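Local coordinates for 3-polyprenyl-4-hydroxybenzoate decarboxylase and related decarboxylases (Pelotomaculum thermopropionicum, PDB 6H6X), which is HmfF, a prenylated-FMN-dependent decarboxylase of the UbiD family that interconverts 2,5-furandicarboxylic acid and 2-furoic acid, at residues V95-K103 with P235-E243; V192-S200 with I213-L222. The protein carries 8 engineered substitutions. All coordinates share one frame; numbering follows the deposited sequence.

Contact 1 (V95-K103 with P235-E243)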
loop_
_atom_site.group_PDB
_atom_site.type_symbol
_atom_site.label_atom_id
_atom_site.label_comp_id
_atom_site.label_asym_id
_atom_site.label_seq_id
_atom_site.Cartn_x
_atom_site.Cartn_y
_atom_site.Cartn_z
ATOM N N VAL B 95 -16.419 -40.725 17.114
ATOM C CA VAL B 95 -15.258 -41.424 17.619
ATOM C C VAL B 95 -15.520 -41.624 19.104
ATOM O O VAL B 95 -16.386 -40.974 19.679
ATOM C CB VAL B 95 -14.028 -40.580 17.243
ATOM C CG1 VAL B 95 -13.200 -40.071 18.418
ATOM C CG2 VAL B 95 -13.252 -41.180 16.106
ATOM N N SER B 96 -14.837 -42.590 19.711
ATOM C CA SER B 96 -15.057 -42.893 21.115
ATOM C C SER B 96 -14.504 -41.754 21.992
ATOM O O SER B 96 -13.472 -41.199 21.644
ATOM C CB SER B 96 -14.344 -44.214 21.489
ATOM O OG SER B 96 -14.135 -44.311 22.885
ATOM N N PRO B 97 -15.170 -41.444 23.133
ATOM C CA PRO B 97 -14.576 -40.523 24.111
ATOM C C PRO B 97 -13.306 -40.993 24.777
ATOM O O PRO B 97 -12.550 -40.148 25.255
ATOM C CB PRO B 97 -15.649 -40.354 25.195
ATOM C CG PRO B 97 -16.686 -41.353 24.890
ATOM C CD PRO B 97 -16.574 -41.744 23.457
ATOM N N ASP B 98 -13.070 -42.306 24.823
ATOM C CA ASP B 98 -11.857 -42.828 25.430
ATOM C C ASP B 98 -10.674 -42.627 24.515
ATOM O O ASP B 98 -10.673 -43.030 23.373
ATOM C CB ASP B 98 -12.007 -44.289 25.824
ATOM C CG ASP B 98 -13.132 -44.507 26.826
ATOM O OD1 ASP B 98 -13.283 -43.725 27.801
ATOM O OD2 ASP B 98 -13.911 -45.461 26.593
ATOM N N GLY B 99 -9.648 -41.977 25.023
ATOM C CA GLY B 99 -8.520 -41.612 24.184
ATOM C C GLY B 99 -8.710 -40.327 23.359
ATOM O O GLY B 99 -7.756 -39.902 22.749
ATOM N N ALA B 100 -9.901 -39.718 23.304
ATOM C CA ALA B 100 -10.085 -38.448 22.550
ATOM C C ALA B 100 -9.332 -37.357 23.315
ATOM O O ALA B 100 -9.555 -37.176 24.501
ATOM C CB ALA B 100 -11.541 -38.037 22.426
ATOM N N PRO B 101 -8.434 -36.644 22.640
ATOM C CA PRO B 101 -7.633 -35.739 23.476
ATOM C C PRO B 101 -8.430 -34.684 24.273
ATOM O O PRO B 101 -8.084 -34.390 25.429
ATOM C CB PRO B 101 -6.678 -35.126 22.500
ATOM C CG PRO B 101 -6.577 -36.123 21.369
ATOM C CD PRO B 101 -7.918 -36.767 21.267
ATOM N N VAL B 102 -9.521 -34.174 23.717
ATOM C CA VAL B 102 -10.282 -33.135 24.401
ATOM C C VAL B 102 -11.038 -33.613 25.658
ATOM O O VAL B 102 -11.619 -32.781 26.402
ATOM C CB VAL B 102 -11.235 -32.407 23.408
ATOM C CG1 VAL B 102 -12.496 -33.220 23.157
ATOM C CG2 VAL B 102 -11.622 -31.006 23.912
ATOM N N LYS B 103 -11.077 -34.941 25.867
ATOM C CA LYS B 103 -11.714 -35.549 27.042
ATOM C C LYS B 103 -10.762 -35.877 28.209
ATOM O O LYS B 103 -11.225 -36.318 29.246
ATOM C CB LYS B 103 -12.457 -36.824 26.635
ATOM C CG LYS B 103 -13.614 -36.592 25.672
ATOM C CD LYS B 103 -14.750 -35.777 26.281
ATOM C CE LYS B 103 -16.005 -35.973 25.445
ATOM N NZ LYS B 103 -17.185 -35.215 25.938
ATOM N N PRO B 235 -15.194 -31.273 17.947
ATOM C CA PRO B 235 -13.979 -31.927 17.410
ATOM C C PRO B 235 -13.157 -32.607 18.506
ATOM O O PRO B 235 -12.877 -32.013 19.530
ATOM C CB PRO B 235 -13.217 -30.784 16.769
ATOM C CG PRO B 235 -14.252 -29.777 16.453
ATOM C CD PRO B 235 -15.235 -29.843 17.591
ATOM N N ALA B 236 -12.880 -33.887 18.305
ATOM C CA ALA B 236 -12.184 -34.744 19.297
ATOM C C ALA B 236 -10.825 -34.197 19.654
ATOM O O ALA B 236 -10.387 -34.286 20.813
ATOM C CB ALA B 236 -12.017 -36.176 18.743
ATOM N N GLY B 237 -10.140 -33.664 18.645
ATOM C CA GLY B 237 -8.819 -33.099 18.812
ATOM C C GLY B 237 -8.738 -31.637 19.275
ATOM O O GLY B 237 -7.664 -31.116 19.315
ATOM N N ALA B 238 -9.843 -30.983 19.623
ATOM C CA ALA B 238 -9.803 -29.581 20.057
ATOM C C ALA B 238 -8.960 -29.445 21.336
ATOM O O ALA B 238 -8.716 -30.413 21.983
ATOM C CB ALA B 238 -11.210 -29.037 20.295
ATOM N N GLU B 239 -8.540 -28.230 21.677
ATOM C CA GLU B 239 -7.767 -27.990 22.898
ATOM C C GLU B 239 -8.688 -27.852 24.051
ATOM O O GLU B 239 -8.432 -28.384 25.103
ATOM C CB GLU B 239 -6.884 -26.718 22.751
ATOM C CG GLU B 239 -5.774 -26.838 21.719
ATOM C CD GLU B 239 -4.615 -27.774 22.176
ATOM O OE1 GLU B 239 -4.304 -27.794 23.376
ATOM O OE2 GLU B 239 -3.978 -28.471 21.350
ATOM N N ILE B 240 -9.783 -27.118 23.850
ATOM C CA ILE B 240 -10.716 -26.810 24.906
ATOM C C ILE B 240 -12.146 -26.822 24.359
ATOM O O ILE B 240 -12.373 -26.329 23.252
ATOM C CB ILE B 240 -10.433 -25.382 25.471
ATOM C CG1 ILE B 240 -9.071 -25.297 26.178
ATOM C CG2 ILE B 240 -11.486 -24.963 26.464
ATOM C CD1 ILE B 240 -8.293 -24.032 25.930
ATOM N N VAL B 241 -13.104 -27.334 25.150
ATOM C CA VAL B 241 -14.526 -27.295 24.838
ATOM C C VAL B 241 -15.271 -26.775 26.028
ATOM O O VAL B 241 -15.042 -27.218 27.148
ATOM C CB VAL B 241 -15.101 -28.674 24.452
ATOM C CG1 VAL B 241 -16.627 -28.714 24.529
ATOM C CG2 VAL B 241 -14.608 -29.084 23.075
ATOM N N ILE B 242 -16.179 -25.847 25.780
ATOM C CA ILE B 242 -17.018 -25.284 26.799
ATOM C C ILE B 242 -18.416 -25.604 26.350
ATOM O O ILE B 242 -18.848 -25.190 25.285
ATOM C CB ILE B 242 -16.778 -23.761 26.964
ATOM C CG1 ILE B 242 -15.344 -23.505 27.437
ATOM C CG2 ILE B 242 -17.763 -23.149 27.926
ATOM C CD1 ILE B 242 -14.937 -22.055 27.218
ATOM N N GLU B 243 -19.126 -26.342 27.196
ATOM C CA GLU B 243 -20.508 -26.769 26.974
ATOM C C GLU B 243 -21.455 -25.859 27.721
ATOM O O GLU B 243 -21.155 -25.418 28.816
ATOM C CB GLU B 243 -20.676 -28.202 27.472
ATOM C CG GLU B 243 -19.651 -29.199 26.913
ATOM C CD GLU B 243 -19.839 -30.627 27.392
ATOM O OE1 GLU B 243 -20.844 -30.892 28.108
ATOM O OE2 GLU B 243 -18.980 -31.494 27.044
#
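Val102 sets its backbone N-H on the carbonyl of Ala236 and its branched side chain among the carbonyls and methyls beyond it. The bond from Val102 N to Ala236 O is 3.0 Å long and bends to 154° at the hydrogen. Packing is tight here. With CG1 lodged between its own backbone N and carbonyl carbon (chi1 80°), Val102 lays CG1 3.3 Å from Ala236 O, while CG2 meets Val241 CG2 at 3.6 Å, the two side chains crossing at about a right angle. Shortening Val102 to an alanine removes both methyls and would probably leave Val241 CG2 without its partner and a gap beside Ala238 CB. Pro101 suits the start of the 3-10 turn 101-103, because its ring fixes phi near the helical value and the first residue of such a turn can do without an N-H; its CD lies 3.5 Å from Ala236 O. Lys103 NZ stays 4.3 Å from Glu243 OE2, too far for a salt bridge; the lysine makes a salt bridge with Glu228 and a hydrogen bond to Lys226 O, and the glutamate bonds Thr229 and Glu228 N.

Toward the solvent side the contact thins to small apolar groups. Ala236 CB has Val95 CG1 at 4.1 Å and Ala100 CB at 4.2 Å, whereas the exposed residues Pro97 to Gly99 of the type II turn Pro97-Ala100 do not reach residues 235-243. Gly99 suits that turn, since its phi of 82° would press a CB against the preceding carbonyl. In residues 235-243, the type I turn Pro235-Ala238 leads into a classic beta bulge, Glu239 and Ile240 facing Ile190, where strand 240-246 enters the antiparallel sheet of the Rift-related, FMN-binding-type domain of UbiD enzymes.

Contact 2 (V192-S200 with I213-L222); sequences VHPAVLLAS and IASALLPQPL. With K (potassium ion), chain G.
Ser215 OG is held by two partners: it accepts from Leu222 N at 2.9 Å in a nearly straight bond (170°) and makes a weak bond with Pro91 O. The bond from Leu222 N ties the returning chain to helix 210-217, and Leu222 CD1 lies 4.1 Å from Val196 CG2. That bond lies within 213-222; none crosses between the two segments, whose short helices pack through alanines. Segments 194-199 and 213-217 run roughly antiparallel at 138°, their axes 8.6 Å apart, a closeness that small side chains permit: Ala199 CB meets Ala214 CB at 3.7 Å, with Ile213 CG2 and Leu217 CD1 beside it. His193 is the N-cap of helix 194-199. Its ring, carried anti to the backbone N (chi1 -168°), lets ND1 accept from Ala195 N at 3.0 Å. Leu218 CD2 lies over one ring face as a CH-pi contact, 4.2 Å from the centroid, and Pro194 CD lies over the opposite face, toward its rim. The same Leu218 methyl rests against Ala195 CB at 3.8 Å. Farther along the segment, Ser200 O binds the potassium ion at 2.7 Å, alongside Val148 O, Ala202 O and the manganese ligand Glu210.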
loop_
_atom_site.group_PDB
_atom_site.type_symbol
_atom_site.label_atom_id
_atom_site.label_comp_id
_atom_site.label_asym_id
_atom_site.label_seq_id
_atom_site.Cartn_x
_atom_site.Cartn_y
_atom_site.Cartn_z
ATOM N N VAL B 192 -8.576 -25.218 17.246
ATOM C CA VAL B 192 -8.778 -26.142 16.142
ATOM C C VAL B 192 -7.911 -25.765 14.968
ATOM O O VAL B 192 -7.276 -24.713 14.898
ATOM C CB VAL B 192 -10.249 -26.209 15.735
ATOM C CG1 VAL B 192 -11.111 -26.725 16.864
ATOM C CG2 VAL B 192 -10.791 -24.846 15.270
ATOM N N HIS B 193 -7.845 -26.680 14.037
ATOM C CA HIS B 193 -7.115 -26.464 12.828
ATOM C C HIS B 193 -7.722 -25.283 12.067
ATOM O O HIS B 193 -8.930 -25.149 12.041
ATOM C CB HIS B 193 -7.179 -27.740 11.987
ATOM C CG HIS B 193 -6.231 -27.734 10.845
ATOM N ND1 HIS B 193 -6.558 -27.193 9.624
ATOM C CD2 HIS B 193 -4.965 -28.205 10.730
ATOM C CE1 HIS B 193 -5.537 -27.340 8.801
ATOM N NE2 HIS B 193 -4.559 -27.948 9.446
ATOM N N PRO B 194 -6.900 -24.450 11.413
ATOM C CA PRO B 194 -7.445 -23.352 10.612
ATOM C C PRO B 194 -8.478 -23.691 9.553
ATOM O O PRO B 194 -9.331 -22.840 9.237
ATOM C CB PRO B 194 -6.210 -22.763 9.934
ATOM C CG PRO B 194 -5.089 -23.051 10.908
ATOM C CD PRO B 194 -5.419 -24.403 11.474
ATOM N N ALA B 195 -8.425 -24.888 8.984
ATOM C CA ALA B 195 -9.453 -25.292 8.021
ATOM C C ALA B 195 -10.795 -25.346 8.657
ATOM O O ALA B 195 -11.809 -25.072 7.999
ATOM C CB ALA B 195 -9.135 -26.647 7.391
ATOM N N VAL B 196 -10.841 -25.717 9.933
ATOM C CA VAL B 196 -12.118 -25.793 10.640
ATOM C C VAL B 196 -12.699 -24.385 10.895
ATOM O O VAL B 196 -13.924 -24.173 10.774
ATOM C CB VAL B 196 -11.997 -26.612 11.930
ATOM C CG1 VAL B 196 -13.322 -26.691 12.659
ATOM C CG2 VAL B 196 -11.442 -28.031 11.631
ATOM N N LEU B 197 -11.813 -23.438 11.221
ATOM C CA LEU B 197 -12.161 -22.045 11.453
ATOM C C LEU B 197 -12.637 -21.424 10.163
ATOM O O LEU B 197 -13.664 -20.742 10.147
ATOM C CB LEU B 197 -10.979 -21.256 12.007
ATOM C CG LEU B 197 -10.473 -21.624 13.388
ATOM C CD1 LEU B 197 -9.166 -20.927 13.694
ATOM C CD2 LEU B 197 -11.453 -21.322 14.463
ATOM N N LEU B 198 -11.904 -21.699 9.090
ATOM C CA LEU B 198 -12.281 -21.248 7.767
ATOM C C LEU B 198 -13.643 -21.797 7.377
ATOM O O LEU B 198 -14.530 -21.050 6.973
ATOM C CB LEU B 198 -11.184 -21.598 6.797
ATOM C CG LEU B 198 -11.322 -21.168 5.355
ATOM C CD1 LEU B 198 -11.392 -19.675 5.237
ATOM C CD2 LEU B 198 -10.067 -21.638 4.634
ATOM N N ALA B 199 -13.879 -23.074 7.622
ATOM C CA ALA B 199 -15.200 -23.666 7.355
ATOM C C ALA B 199 -16.338 -23.063 8.145
ATOM O O ALA B 199 -17.466 -23.020 7.642
ATOM C CB ALA B 199 -15.187 -25.152 7.581
ATOM N N SER B 200 -16.080 -22.596 9.364
ATOM C CA SER B 200 -17.120 -21.989 10.176
ATOM C C SER B 200 -17.631 -20.652 9.626
ATOM O O SER B 200 -18.655 -20.150 10.107
ATOM C CB SER B 200 -16.603 -21.746 11.601
ATOM O OG SER B 200 -15.698 -20.629 11.613
ATOM N N ILE B 213 -18.317 -29.307 5.851
ATOM C CA ILE B 213 -17.461 -28.518 4.991
ATOM C C ILE B 213 -16.004 -28.650 5.442
ATOM O O ILE B 213 -15.097 -28.896 4.643
ATOM C CB ILE B 213 -17.935 -27.057 4.934
ATOM C CG1 ILE B 213 -19.337 -26.990 4.309
ATOM C CG2 ILE B 213 -16.991 -26.231 4.070
ATOM C CD1 ILE B 213 -20.062 -25.688 4.571
ATOM N N ALA B 214 -15.775 -28.544 6.738
ATOM C CA ALA B 214 -14.418 -28.720 7.263
ATOM C C ALA B 214 -13.859 -30.085 6.920
ATOM O O ALA B 214 -12.716 -30.196 6.538
ATOM C CB ALA B 214 -14.423 -28.546 8.780
ATOM N N SER B 215 -14.670 -31.110 7.084
ATOM C CA SER B 215 -14.314 -32.478 6.676
ATOM C C SER B 215 -13.834 -32.566 5.232
ATOM O O SER B 215 -12.798 -33.120 4.980
ATOM C CB SER B 215 -15.532 -33.395 6.856
ATOM O OG SER B 215 -15.318 -34.322 7.846
ATOM N N ALA B 216 -14.579 -31.985 4.299
ATOM C CA ALA B 216 -14.125 -31.907 2.890
ATOM C C ALA B 216 -12.813 -31.175 2.648
ATOM O O ALA B 216 -12.143 -31.445 1.657
ATOM C CB ALA B 216 -15.206 -31.282 2.013
ATOM N N LEU B 217 -12.460 -30.207 3.498
ATOM C CA LEU B 217 -11.233 -29.445 3.269
ATOM C C LEU B 217 -10.024 -30.178 3.810
ATOM O O LEU B 217 -8.888 -29.925 3.394
ATOM C CB LEU B 217 -11.310 -28.063 3.945
ATOM C CG LEU B 217 -12.288 -27.001 3.424
ATOM C CD1 LEU B 217 -12.308 -25.790 4.316
ATOM C CD2 LEU B 217 -11.859 -26.599 2.042
ATOM N N LEU B 218 -10.251 -31.051 4.785
ATOM C CA LEU B 218 -9.145 -31.714 5.436
ATOM C C LEU B 218 -8.774 -32.984 4.643
ATOM O O LEU B 218 -9.599 -33.493 3.873
ATOM C CB LEU B 218 -9.516 -32.053 6.864
ATOM C CG LEU B 218 -9.681 -30.880 7.811
ATOM C CD1 LEU B 218 -10.442 -31.324 9.053
ATOM C CD2 LEU B 218 -8.344 -30.319 8.196
ATOM N N PRO B 219 -7.551 -33.508 4.862
ATOM C CA PRO B 219 -7.136 -34.754 4.222
ATOM C C PRO B 219 -7.977 -35.986 4.620
ATOM O O PRO B 219 -8.206 -36.823 3.780
ATOM C CB PRO B 219 -5.680 -34.921 4.692
ATOM C CG PRO B 219 -5.249 -33.558 5.096
ATOM C CD PRO B 219 -6.469 -32.984 5.722
ATOM N N GLN B 220 -8.417 -36.077 5.885
ATOM C CA GLN B 220 -9.318 -37.137 6.369
ATOM C C GLN B 220 -10.569 -36.501 7.023
ATOM O O GLN B 220 -10.479 -35.404 7.547
ATOM C CB GLN B 220 -8.628 -38.003 7.443
ATOM C CG GLN B 220 -7.123 -38.258 7.284
ATOM C CD GLN B 220 -6.756 -39.240 6.169
ATOM O OE1 GLN B 220 -5.571 -39.365 5.830
ATOM N NE2 GLN B 220 -7.744 -39.984 5.636
ATOM N N PRO B 221 -11.696 -37.233 7.088
ATOM C CA PRO B 221 -12.848 -36.727 7.813
ATOM C C PRO B 221 -12.537 -36.249 9.239
ATOM O O PRO B 221 -11.694 -36.783 9.919
ATOM C CB PRO B 221 -13.835 -37.910 7.820
ATOM C CG PRO B 221 -13.451 -38.690 6.607
ATOM C CD PRO B 221 -11.964 -38.567 6.513
ATOM N N LEU B 222 -13.223 -35.195 9.642
ATOM C CA LEU B 222 -13.055 -34.597 10.941
ATOM C C LEU B 222 -13.658 -35.539 11.972
ATOM O O LEU B 222 -14.769 -36.043 11.798
ATOM C CB LEU B 222 -13.756 -33.241 10.939
ATOM C CG LEU B 222 -13.692 -32.402 12.172
ATOM C CD1 LEU B 222 -12.250 -31.974 12.456
ATOM C CD2 LEU B 222 -14.633 -31.205 11.946
HETATM K K K G . -21.283 -20.299 9.348
#

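How the contacts relate
The centres of contacts 1 and 2 lie about 16 Å apart within the Rift-related domain. Along the chain the order is 95-103, 192-200, 213-222, 235-243, so both halves of contact 2 fall between those of contact 1. Strand 184-190, which leads into 192-200, pairs antiparallel with strand 240-246 of contact 1, and the two contacts touch where Ala238 CB meets Val192 CG1 at 4.1 Å. Strand 223-226, continuing from 213-222, packs on Val95 and Val102. Contact 2 borders the prenylated-FMN and metal sites, whereas contact 1 lies farther out, the side chain of Pro235 being about 14 Å from the potassium ion. The antiparallel strand pair thus links the helices beside the cofactor to the peripheral turn of contact 1.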